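PDB 5HXW: L-amino acid deaminase from Proteus vulgaris, which binds FAD and, as a membrane-bound flavoprotein oxidoreductase, probably catalyses the oxidative deamination of L-amino acids. Local coordinates for residues Q263-G268 and T292-P297; Q82-K87 and E179-F184; V124-E129 and A278-I283. One frame throughout, in Å; residues are numbered along the deposited sequence.

Interaction 1: Q263-G268 and T292-P297; sequences QQLISG and TYATSP. With FAD (flavin-adenine dinucleotide), chain G.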
loop_
_atom_site.group_PDB
_atom_site.type_symbol
_atom_site.label_atom_id
_atom_site.label_comp_id
_atom_site.label_asym_id
_atom_site.label_seq_id
_atom_site.Cartn_x
_atom_site.Cartn_y
_atom_site.Cartn_z
ATOM N N GLN A 263 -10.851 8.500 3.281
ATOM C CA GLN A 263 -9.776 9.449 3.577
ATOM C C GLN A 263 -10.203 10.868 3.195
ATOM O O GLN A 263 -11.005 11.061 2.274
ATOM C CB GLN A 263 -8.499 9.084 2.814
ATOM C CG GLN A 263 -7.892 7.722 3.126
ATOM C CD GLN A 263 -7.140 7.670 4.446
ATOM O OE1 GLN A 263 -6.464 8.627 4.839
ATOM N NE2 GLN A 263 -7.245 6.538 5.133
ATOM N N GLN A 264 -9.659 11.853 3.909
ATOM C CA GLN A 264 -9.879 13.264 3.581
ATOM C C GLN A 264 -8.614 14.114 3.740
ATOM O O GLN A 264 -7.663 13.718 4.423
ATOM C CB GLN A 264 -11.077 13.852 4.353
ATOM C CG GLN A 264 -10.921 13.908 5.866
ATOM C CD GLN A 264 -12.221 14.163 6.609
ATOM O OE1 GLN A 264 -13.178 14.718 6.065
ATOM N NE2 GLN A 264 -12.254 13.761 7.872
ATOM N N LEU A 265 -8.624 15.274 3.087
ATOM C CA LEU A 265 -7.499 16.199 3.069
ATOM C C LEU A 265 -8.000 17.606 3.374
ATOM O O LEU A 265 -8.922 18.101 2.714
ATOM C CB LEU A 265 -6.827 16.170 1.694
ATOM C CG LEU A 265 -5.304 16.266 1.625
ATOM C CD1 LEU A 265 -4.688 14.875 1.524
ATOM C CD2 LEU A 265 -4.899 17.120 0.433
ATOM N N ILE A 266 -7.402 18.234 4.384
ATOM C CA ILE A 266 -7.757 19.605 4.782
ATOM C C ILE A 266 -6.574 20.568 4.693
ATOM O O ILE A 266 -5.413 20.151 4.766
ATOM C CB ILE A 266 -8.423 19.683 6.184
ATOM C CG1 ILE A 266 -7.555 19.006 7.259
ATOM C CG2 ILE A 266 -9.835 19.109 6.132
ATOM C CD1 ILE A 266 -7.930 19.349 8.686
ATOM N N SER A 267 -6.889 21.851 4.530
ATOM C CA SER A 267 -5.891 22.917 4.439
ATOM C C SER A 267 -5.152 23.158 5.760
ATOM O O SER A 267 -5.640 22.800 6.839
ATOM C CB SER A 267 -6.546 24.208 3.944
ATOM O OG SER A 267 -7.574 24.623 4.826
ATOM N N GLY A 268 -3.972 23.768 5.656
ATOM C CA GLY A 268 -3.128 24.065 6.810
ATOM C C GLY A 268 -3.604 25.201 7.697
ATOM O O GLY A 268 -4.702 25.746 7.511
ATOM N N THR A 292 -0.487 21.216 4.044
ATOM C CA THR A 292 -1.842 20.647 4.143
ATOM C C THR A 292 -1.849 19.413 5.059
ATOM O O THR A 292 -0.792 18.837 5.338
ATOM C CB THR A 292 -2.451 20.297 2.758
ATOM O OG1 THR A 292 -1.676 19.272 2.124
ATOM C CG2 THR A 292 -2.512 21.525 1.852
ATOM N N TYR A 293 -3.035 19.022 5.527
ATOM C CA TYR A 293 -3.168 17.913 6.476
ATOM C C TYR A 293 -4.063 16.787 5.977
ATOM O O TYR A 293 -5.194 17.020 5.530
ATOM C CB TYR A 293 -3.656 18.420 7.837
ATOM C CG TYR A 293 -2.583 19.113 8.641
ATOM C CD1 TYR A 293 -2.249 20.451 8.392
ATOM C CD2 TYR A 293 -1.894 18.434 9.653
ATOM C CE1 TYR A 293 -1.258 21.090 9.121
ATOM C CE2 TYR A 293 -0.903 19.071 10.395
ATOM C CZ TYR A 293 -0.590 20.395 10.123
ATOM O OH TYR A 293 0.387 21.036 10.845
ATOM N N ALA A 294 -3.532 15.570 6.053
ATOM C CA ALA A 294 -4.279 14.350 5.760
ATOM C C ALA A 294 -4.865 13.806 7.055
ATOM O O ALA A 294 -4.162 13.702 8.063
ATOM C CB ALA A 294 -3.369 13.320 5.108
ATOM N N THR A 295 -6.154 13.480 7.027
ATOM C CA THR A 295 -6.855 12.916 8.190
ATOM C C THR A 295 -7.873 11.840 7.777
ATOM O O THR A 295 -8.438 11.900 6.680
ATOM C CB THR A 295 -7.484 14.019 9.095
ATOM O OG1 THR A 295 -8.220 13.419 10.169
ATOM C CG2 THR A 295 -8.397 14.966 8.313
ATOM N N SER A 296 -8.078 10.853 8.655
ATOM C CA SER A 296 -9.008 9.738 8.411
ATOM C C SER A 296 -9.554 9.114 9.700
ATOM O O SER A 296 -8.918 9.235 10.755
ATOM C CB SER A 296 -8.336 8.647 7.570
ATOM O OG SER A 296 -7.300 7.995 8.288
ATOM N N PRO A 297 -10.732 8.441 9.619
ATOM C CA PRO A 297 -11.206 7.604 10.733
ATOM C C PRO A 297 -10.404 6.306 10.834
ATOM O O PRO A 297 -9.712 5.932 9.879
ATOM C CB PRO A 297 -12.659 7.288 10.351
ATOM C CG PRO A 297 -13.016 8.252 9.270
ATOM C CD PRO A 297 -11.737 8.506 8.541
HETATM P PA FAD G . -2.018 -0.513 -6.555
HETATM O O1A FAD G . -3.525 -0.540 -6.518
HETATM O O2A FAD G . -1.314 0.755 -6.178
HETATM O O5B FAD G . -1.534 -0.938 -8.023
HETATM C C5B FAD G . -2.149 -2.012 -8.720
HETATM C C4B FAD G . -2.359 -1.574 -10.154
HETATM O O4B FAD G . -2.483 -2.716 -10.997
HETATM C C3B FAD G . -3.637 -0.766 -10.313
HETATM O O3B FAD G . -3.268 0.507 -10.849
HETATM C C2B FAD G . -4.486 -1.571 -11.286
HETATM O O2B FAD G . -5.185 -0.745 -12.217
HETATM C C1B FAD G . -3.464 -2.439 -11.993
HETATM N N9A FAD G . -3.994 -3.715 -12.525
HETATM C C8A FAD G . -4.689 -4.645 -11.840
HETATM N N7A FAD G . -5.006 -5.700 -12.627
HETATM C C5A FAD G . -4.506 -5.446 -13.848
HETATM C C6A FAD G . -4.480 -6.146 -15.154
HETATM N N6A FAD G . -5.072 -7.352 -15.283
HETATM N N1A FAD G . -3.843 -5.545 -16.193
HETATM C C2A FAD G . -3.242 -4.343 -16.062
HETATM N N3A FAD G . -3.229 -3.648 -14.903
HETATM C C4A FAD G . -3.829 -4.139 -13.781
HETATM N N1 FAD G . 0.520 2.291 2.923
HETATM C C2 FAD G . 1.457 2.865 3.717
HETATM O O2 FAD G . 2.631 2.451 3.628
HETATM N N3 FAD G . 1.156 3.848 4.591
HETATM C C4 FAD G . -0.095 4.332 4.732
HETATM O O4 FAD G . -0.337 5.250 5.551
HETATM C C4X FAD G . -1.182 3.754 3.887
HETATM N N5 FAD G . -2.469 4.173 3.957
HETATM C C5X FAD G . -3.444 3.619 3.183
HETATM C C6 FAD G . -4.766 4.071 3.270
HETATM C C7 FAD G . -5.765 3.517 2.466
HETATM C C7M FAD G . -7.180 4.029 2.590
HETATM C C8 FAD G . -5.411 2.428 1.503
HETATM C C8M FAD G . -6.413 1.773 0.594
HETATM C C9 FAD G . -4.101 1.983 1.418
HETATM C C9A FAD G . -3.100 2.530 2.216
HETATM N N10 FAD G . -1.757 2.082 2.113
HETATM C C10 FAD G . -0.781 2.671 2.950
HETATM C "C1'" FAD G . -1.402 0.985 1.203
HETATM C "C2'" FAD G . -0.825 1.310 -0.155
HETATM O "O2'" FAD G . -1.688 2.222 -0.838
HETATM C "C3'" FAD G . -0.783 -0.002 -0.935
HETATM O "O3'" FAD G . -0.357 -1.108 -0.106
HETATM C "C4'" FAD G . 0.095 0.094 -2.180
HETATM O "O4'" FAD G . -0.349 1.155 -3.047
HETATM C "C5'" FAD G . 0.041 -1.229 -2.924
HETATM O "O5'" FAD G . 0.568 -1.028 -4.224
HETATM P P FAD G . 0.137 -1.978 -5.434
HETATM O O1P FAD G . 0.940 -1.520 -6.618
HETATM O O2P FAD G . 0.252 -3.408 -4.982
HETATM O O3P FAD G . -1.438 -1.697 -5.636
#
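Gln263 lays its carboxamide against the methylene of Ser296, OE1 approaching Ser296 CB to 3.3 Å. Its chain is bent at chi2 (-76°), and this bend brings the amide group up against Ser296; on the flavin side Gln263 NE2 lies 3.6 Å from the C7M methyl of FAD. At Gln264 the backbone pairs with Thr295 through two hydrogen bonds: Gln264 N donates to Thr295 O at 3.0 Å, and Thr295 N returns a nearly straight bond to Gln264 O. The two side chains run side by side, Gln264 CG packing 3.7 Å from Thr295 CG2, while Gln264 NE2 goes on to bind Leu367 O. Leu265 forms a non-hydrogen-bonded pair with Ala294, CD1 meeting Ala294 CB at 4.1 Å on the other face of the sheet. Ile266 restores the two-bond pattern: Ile266 N reaches Tyr293 O at 2.8 Å and Tyr293 N reaches Ile266 O at 2.7 Å. Beyond the strand, Gly268 CA sits at the edge of the Tyr293 ring, 4.0 Å from CD1. This antiparallel ladder lies in the large mixed sheet, with strand 386-396 flanking strand 257-266 and strand 283-287 flanking strand 293-303, while Leu371 and Leu374 of helix 364-377 pack on the face that carries Gln264, Ile266 and Thr295.

Interaction 2: Q82-K87 and E179-F184; sequences QAISYK and EDSGSF. With FAD (flavin-adenine dinucleotide), chain G.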
loop_
_atom_site.group_PDB
_atom_site.type_symbol
_atom_site.label_atom_id
_atom_site.label_comp_id
_atom_site.label_asym_id
_atom_site.label_seq_id
_atom_site.Cartn_x
_atom_site.Cartn_y
_atom_site.Cartn_z
ATOM N N GLN A 82 1.703 7.495 5.808
ATOM C CA GLN A 82 2.721 7.295 6.844
ATOM C C GLN A 82 3.609 6.074 6.603
ATOM O O GLN A 82 3.118 4.986 6.282
ATOM C CB GLN A 82 2.096 7.272 8.248
ATOM C CG GLN A 82 1.071 6.175 8.516
ATOM C CD GLN A 82 0.545 6.188 9.940
ATOM O OE1 GLN A 82 1.230 6.614 10.868
ATOM N NE2 GLN A 82 -0.675 5.708 10.120
ATOM N N ALA A 83 4.918 6.280 6.745
ATOM C CA ALA A 83 5.901 5.199 6.681
ATOM C C ALA A 83 6.388 4.895 8.087
ATOM O O ALA A 83 7.288 5.564 8.608
ATOM C CB ALA A 83 7.061 5.560 5.759
ATOM N N ILE A 84 5.764 3.897 8.709
ATOM C CA ILE A 84 6.012 3.591 10.122
ATOM C C ILE A 84 6.388 2.131 10.374
ATOM O O ILE A 84 5.936 1.229 9.662
ATOM C CB ILE A 84 4.835 4.022 11.045
ATOM C CG1 ILE A 84 3.542 3.248 10.730
ATOM C CG2 ILE A 84 4.615 5.528 10.958
ATOM C CD1 ILE A 84 2.653 3.010 11.934
ATOM N N SER A 85 7.238 1.921 11.377
ATOM C CA SER A 85 7.599 0.582 11.832
ATOM C C SER A 85 6.863 0.220 13.124
ATOM O O SER A 85 7.005 -0.893 13.622
ATOM C CB SER A 85 9.115 0.470 12.023
ATOM O OG SER A 85 9.570 1.338 13.049
ATOM N N TYR A 86 6.068 1.165 13.633
ATOM C CA TYR A 86 5.383 1.075 14.931
ATOM C C TYR A 86 4.423 -0.109 15.024
ATOM O O TYR A 86 3.646 -0.360 14.095
ATOM C CB TYR A 86 4.631 2.382 15.199
ATOM C CG TYR A 86 4.339 2.679 16.652
ATOM C CD1 TYR A 86 5.338 3.168 17.506
ATOM C CD2 TYR A 86 3.052 2.501 17.169
ATOM C CE1 TYR A 86 5.064 3.451 18.840
ATOM C CE2 TYR A 86 2.767 2.783 18.499
ATOM C CZ TYR A 86 3.773 3.256 19.330
ATOM O OH TYR A 86 3.482 3.533 20.644
ATOM N N LYS A 87 4.509 -0.833 16.143
ATOM C CA LYS A 87 3.672 -2.012 16.455
ATOM C C LYS A 87 3.746 -3.191 15.457
ATOM O O LYS A 87 2.998 -4.168 15.595
ATOM C CB LYS A 87 2.207 -1.603 16.698
ATOM C CG LYS A 87 1.930 -0.979 18.056
ATOM C CD LYS A 87 0.479 -0.531 18.131
ATOM C CE LYS A 87 -0.013 -0.442 19.565
ATOM N NZ LYS A 87 -1.503 -0.461 19.617
ATOM N N GLU A 179 10.451 8.662 16.111
ATOM C CA GLU A 179 11.108 9.898 15.686
ATOM C C GLU A 179 11.426 9.950 14.186
ATOM O O GLU A 179 11.357 11.020 13.574
ATOM C CB GLU A 179 12.384 10.106 16.510
ATOM C CG GLU A 179 12.967 11.509 16.456
ATOM C CD GLU A 179 14.230 11.646 17.279
ATOM O OE1 GLU A 179 14.241 12.488 18.201
ATOM O OE2 GLU A 179 15.207 10.913 17.008
ATOM N N ASP A 180 11.774 8.798 13.611
ATOM C CA ASP A 180 12.140 8.711 12.197
ATOM C C ASP A 180 11.003 8.204 11.286
ATOM O O ASP A 180 11.258 7.689 10.187
ATOM C CB ASP A 180 13.434 7.890 12.020
ATOM C CG ASP A 180 13.255 6.406 12.331
ATOM O OD1 ASP A 180 12.423 6.041 13.195
ATOM O OD2 ASP A 180 13.968 5.595 11.702
ATOM N N SER A 181 9.757 8.367 11.738
ATOM C CA SER A 181 8.585 7.970 10.952
ATOM C C SER A 181 8.479 8.806 9.675
ATOM O O SER A 181 8.667 10.028 9.699
ATOM C CB SER A 181 7.299 8.082 11.771
ATOM O OG SER A 181 6.748 9.388 11.703
ATOM N N GLY A 182 8.183 8.132 8.572
ATOM C CA GLY A 182 8.152 8.765 7.265
ATOM C C GLY A 182 6.809 9.332 6.867
ATOM O O GLY A 182 5.756 8.896 7.350
ATOM N N SER A 183 6.867 10.312 5.973
ATOM C CA SER A 183 5.684 10.910 5.382
ATOM C C SER A 183 5.853 10.989 3.867
ATOM O O SER A 183 6.888 11.440 3.380
ATOM C CB SER A 183 5.450 12.301 5.972
ATOM O OG SER A 183 4.306 12.912 5.408
ATOM N N PHE A 184 4.842 10.520 3.139
ATOM C CA PHE A 184 4.724 10.732 1.687
ATOM C C PHE A 184 3.299 11.121 1.308
ATOM O O PHE A 184 2.341 10.662 1.928
ATOM C CB PHE A 184 5.212 9.534 0.836
ATOM C CG PHE A 184 5.142 8.186 1.522
ATOM C CD1 PHE A 184 3.959 7.719 2.108
ATOM C CD2 PHE A 184 6.266 7.354 1.533
ATOM C CE1 PHE A 184 3.918 6.476 2.730
ATOM C CE2 PHE A 184 6.227 6.106 2.147
ATOM C CZ PHE A 184 5.051 5.668 2.746
HETATM P PA FAD G . -2.018 -0.513 -6.555
HETATM O O1A FAD G . -3.525 -0.540 -6.518
HETATM O O2A FAD G . -1.314 0.755 -6.178
HETATM O O5B FAD G . -1.534 -0.938 -8.023
HETATM C C5B FAD G . -2.149 -2.012 -8.720
HETATM C C4B FAD G . -2.359 -1.574 -10.154
HETATM O O4B FAD G . -2.483 -2.716 -10.997
HETATM C C3B FAD G . -3.637 -0.766 -10.313
HETATM O O3B FAD G . -3.268 0.507 -10.849
HETATM C C2B FAD G . -4.486 -1.571 -11.286
HETATM O O2B FAD G . -5.185 -0.745 -12.217
HETATM C C1B FAD G . -3.464 -2.439 -11.993
HETATM N N9A FAD G . -3.994 -3.715 -12.525
HETATM C C8A FAD G . -4.689 -4.645 -11.840
HETATM N N7A FAD G . -5.006 -5.700 -12.627
HETATM C C5A FAD G . -4.506 -5.446 -13.848
HETATM C C6A FAD G . -4.480 -6.146 -15.154
HETATM N N6A FAD G . -5.072 -7.352 -15.283
HETATM N N1A FAD G . -3.843 -5.545 -16.193
HETATM C C2A FAD G . -3.242 -4.343 -16.062
HETATM N N3A FAD G . -3.229 -3.648 -14.903
HETATM C C4A FAD G . -3.829 -4.139 -13.781
HETATM N N1 FAD G . 0.520 2.291 2.923
HETATM C C2 FAD G . 1.457 2.865 3.717
HETATM O O2 FAD G . 2.631 2.451 3.628
HETATM N N3 FAD G . 1.156 3.848 4.591
HETATM C C4 FAD G . -0.095 4.332 4.732
HETATM O O4 FAD G . -0.337 5.250 5.551
HETATM C C4X FAD G . -1.182 3.754 3.887
HETATM N N5 FAD G . -2.469 4.173 3.957
HETATM C C5X FAD G . -3.444 3.619 3.183
HETATM C C6 FAD G . -4.766 4.071 3.270
HETATM C C7 FAD G . -5.765 3.517 2.466
HETATM C C7M FAD G . -7.180 4.029 2.590
HETATM C C8 FAD G . -5.411 2.428 1.503
HETATM C C8M FAD G . -6.413 1.773 0.594
HETATM C C9 FAD G . -4.101 1.983 1.418
HETATM C C9A FAD G . -3.100 2.530 2.216
HETATM N N10 FAD G . -1.757 2.082 2.113
HETATM C C10 FAD G . -0.781 2.671 2.950
HETATM C "C1'" FAD G . -1.402 0.985 1.203
HETATM C "C2'" FAD G . -0.825 1.310 -0.155
HETATM O "O2'" FAD G . -1.688 2.222 -0.838
HETATM C "C3'" FAD G . -0.783 -0.002 -0.935
HETATM O "O3'" FAD G . -0.357 -1.108 -0.106
HETATM C "C4'" FAD G . 0.095 0.094 -2.180
HETATM O "O4'" FAD G . -0.349 1.155 -3.047
HETATM C "C5'" FAD G . 0.041 -1.229 -2.924
HETATM O "O5'" FAD G . 0.568 -1.028 -4.224
HETATM P P FAD G . 0.137 -1.978 -5.434
HETATM O O1P FAD G . 0.940 -1.520 -6.618
HETATM O O2P FAD G . 0.252 -3.408 -4.982
HETATM O O3P FAD G . -1.438 -1.697 -5.636
#
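Gln82 and Ala83 run antiparallel to Gly182 and Ser183, and the side chain of Gln82 passes the flavin O4 with its first carbons and then leads away from the ring. Its CB stands 4.1 Å from Gly182 O and, at the first torsion (chi1 61°), CG is placed between the backbone N and the carbonyl carbon, a position that brings it to 3.4 Å from FAD O4. From there the chain is extended, carrying the carboxamide out to where OE1 is hydrogen-bonded to Asn276 ND2; the side chain also rests on Trp421. The backbone of the same residue reads the pyrimidine end of the isoalloxazine: Gln82 N donates to FAD O4 at 3.0 Å, and FAD N3 donates to Gln82 O at 2.8 Å in a nearly linear bond (175°). Two backbone bonds from one residue thus hold that end of the ring system, as part of the FAD site of a DAO-family oxidoreductase in which strand 82-83 meets the large mixed sheet through strand 182-183. The hydrogen-bonded pair of this two-pair ladder is Ala83 with Gly182, Ala83 N to Gly182 O at 2.8 Å and Gly182 N to Ala83 O at 2.7 Å, the first with its donor well above the carbonyl plane; Gln82 and Ser183 form the non-hydrogen-bonded pair. Ala83 CB comes within 3.6 Å of Phe184 CZ. The same ring turns an edge to FAD O2 and packs edge-to-face with Trp103, next to Met423 and Thr424 of helix 422-438. Farther along, Ile84 CG2 touches Ser181 CB at 3.8 Å.

Interaction 3: V124-E129 and A278-I283; sequences VPLDEE and ALPGGI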
loop_
_atom_site.group_PDB
_atom_site.type_symbol
_atom_site.label_atom_id
_atom_site.label_comp_id
_atom_site.label_asym_id
_atom_site.label_seq_id
_atom_site.Cartn_x
_atom_site.Cartn_y
_atom_site.Cartn_z
ATOM N N VAL A 124 -0.495 8.148 21.490
ATOM C CA VAL A 124 -0.948 8.025 22.873
ATOM C C VAL A 124 -1.740 6.716 22.984
ATOM O O VAL A 124 -2.696 6.517 22.228
ATOM C CB VAL A 124 -1.805 9.240 23.320
ATOM C CG1 VAL A 124 -2.367 9.037 24.722
ATOM C CG2 VAL A 124 -0.992 10.526 23.268
ATOM N N PRO A 125 -1.335 5.815 23.911
ATOM C CA PRO A 125 -2.051 4.546 24.114
ATOM C C PRO A 125 -3.469 4.729 24.671
ATOM O O PRO A 125 -3.776 5.767 25.268
ATOM C CB PRO A 125 -1.168 3.797 25.119
ATOM C CG PRO A 125 -0.396 4.861 25.822
ATOM C CD PRO A 125 -0.146 5.910 24.780
ATOM N N LEU A 126 -4.315 3.720 24.466
ATOM C CA LEU A 126 -5.717 3.762 24.893
ATOM C C LEU A 126 -5.847 3.468 26.388
ATOM O O LEU A 126 -6.344 4.304 27.149
ATOM C CB LEU A 126 -6.575 2.793 24.064
ATOM C CG LEU A 126 -6.463 2.807 22.531
ATOM C CD1 LEU A 126 -6.887 1.467 21.946
ATOM C CD2 LEU A 126 -7.254 3.948 21.898
ATOM N N ASP A 127 -5.388 2.283 26.794
ATOM C CA ASP A 127 -5.445 1.826 28.184
ATOM C C ASP A 127 -4.052 1.823 28.816
ATOM O O ASP A 127 -3.055 2.095 28.141
ATOM C CB ASP A 127 -6.048 0.414 28.250
ATOM C CG ASP A 127 -7.507 0.370 27.821
ATOM O OD1 ASP A 127 -8.370 0.914 28.547
ATOM O OD2 ASP A 127 -7.795 -0.228 26.762
ATOM N N GLU A 128 -3.997 1.522 30.116
ATOM C CA GLU A 128 -2.737 1.236 30.808
ATOM C C GLU A 128 -2.099 -0.056 30.292
ATOM O O GLU A 128 -0.870 -0.172 30.254
ATOM C CB GLU A 128 -2.952 1.143 32.324
ATOM C CG GLU A 128 -3.055 2.484 33.048
ATOM C CD GLU A 128 -1.752 3.276 33.079
ATOM O OE1 GLU A 128 -0.655 2.670 33.088
ATOM O OE2 GLU A 128 -1.827 4.522 33.106
ATOM N N GLU A 129 -2.946 -1.012 29.905
ATOM C CA GLU A 129 -2.525 -2.286 29.318
ATOM C C GLU A 129 -1.865 -2.080 27.954
ATOM O O GLU A 129 -0.868 -2.740 27.642
ATOM C CB GLU A 129 -3.720 -3.236 29.191
ATOM C CG GLU A 129 -3.344 -4.694 28.957
ATOM C CD GLU A 129 -4.492 -5.522 28.408
ATOM O OE1 GLU A 129 -4.961 -5.235 27.283
ATOM O OE2 GLU A 129 -4.917 -6.473 29.097
ATOM N N ALA A 278 -1.467 10.199 16.416
ATOM C CA ALA A 278 -2.486 9.166 16.586
ATOM C C ALA A 278 -2.979 9.163 18.037
ATOM O O ALA A 278 -2.226 8.825 18.954
ATOM C CB ALA A 278 -1.928 7.805 16.192
ATOM N N LEU A 279 -4.239 9.549 18.234
ATOM C CA LEU A 279 -4.817 9.709 19.576
ATOM C C LEU A 279 -6.014 8.782 19.828
ATOM O O LEU A 279 -6.671 8.358 18.870
ATOM C CB LEU A 279 -5.250 11.166 19.804
ATOM C CG LEU A 279 -4.248 12.321 19.770
ATOM C CD1 LEU A 279 -4.990 13.636 19.619
ATOM C CD2 LEU A 279 -3.351 12.357 20.998
ATOM N N PRO A 280 -6.303 8.463 21.118
ATOM C CA PRO A 280 -7.578 7.817 21.462
ATOM C C PRO A 280 -8.769 8.680 21.043
ATOM O O PRO A 280 -8.687 9.915 21.085
ATOM C CB PRO A 280 -7.519 7.710 22.988
ATOM C CG PRO A 280 -6.067 7.671 23.311
ATOM C CD PRO A 280 -5.415 8.567 22.296
ATOM N N GLY A 281 -9.856 8.026 20.640
ATOM C CA GLY A 281 -11.042 8.713 20.132
ATOM C C GLY A 281 -11.041 8.895 18.621
ATOM O O GLY A 281 -11.779 9.733 18.095
ATOM N N GLY A 282 -10.209 8.112 17.931
ATOM C CA GLY A 282 -10.142 8.110 16.467
ATOM C C GLY A 282 -9.524 9.329 15.796
ATOM O O GLY A 282 -9.773 9.570 14.607
ATOM N N ILE A 283 -8.724 10.094 16.548
ATOM C CA ILE A 283 -8.013 11.264 16.015
ATOM C C ILE A 283 -6.709 10.818 15.341
ATOM O O ILE A 283 -5.791 10.318 16.005
ATOM C CB ILE A 283 -7.694 12.331 17.105
ATOM C CG1 ILE A 283 -8.845 12.521 18.122
ATOM C CG2 ILE A 283 -7.186 13.632 16.471
ATOM C CD1 ILE A 283 -10.110 13.187 17.611
#
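Val124 fits into the angle between Leu279 and Pro280, and this is the close-packed half of the contact. One of its methyls, CG2, meets Leu279 CD2 at 3.8 Å, while CB and CG1 come up to the CD corner of the Pro280 ring, near its plane, with Val124 CB 3.8 Å from Pro280 CD; the two side chains cross at about a right angle. Pro280 CG also meets the carbonyl Pro125 O at 3.6 Å, and Trp172 touches both Val124 and Leu279. The backbone adds one hydrogen bond, Val124 N to Ala278 O at 3.1 Å, somewhat bent at the hydrogen (143°). It continues the parallel pairing of strands 117-123 and 276-279, in which Ala278 also bonds to Val122, just where the first strand gives way to the loop before helix 128-143. A turn through Gly281 and Gly282, both at positive phi, links strands 276-279 and 283-287, and Leu279 N closes it on Ile283 O at 2.8 Å. The solvent side begins with exposed Leu126, which slides past the proline in the opposite direction, touching with a single methyl: Leu126 CD2 is 3.9 Å from Pro280 CB. Leu126 N, in turn, is held by Asp130 OD2 in the first turn of the helix.

How the interactions relate
All three contacts belong to one large mixed sheet, but serve different parts of it. Interaction 2 is wholly buried and interaction 1 largely so, and both reach FAD, at different ends of the isoalloxazine: 82-87 bonds its pyrimidine edge, whereas 263-268 only brushes a methyl of the dimethylbenzene end. Their centres are about 17 Å apart. Interaction 1 is an antiparallel ladder with side chains on two faces; interaction 2 is a brief ladder in which Ala83 bonds the neighbouring strand and the adjacent Gln82 bonds the cofactor. Interaction 3, farther from the chain's centre, partly opens to solvent and relies mainly on apolar contacts, with one backbone hydrogen bond; its strand 276-279 follows strand 257-266 of interaction 1.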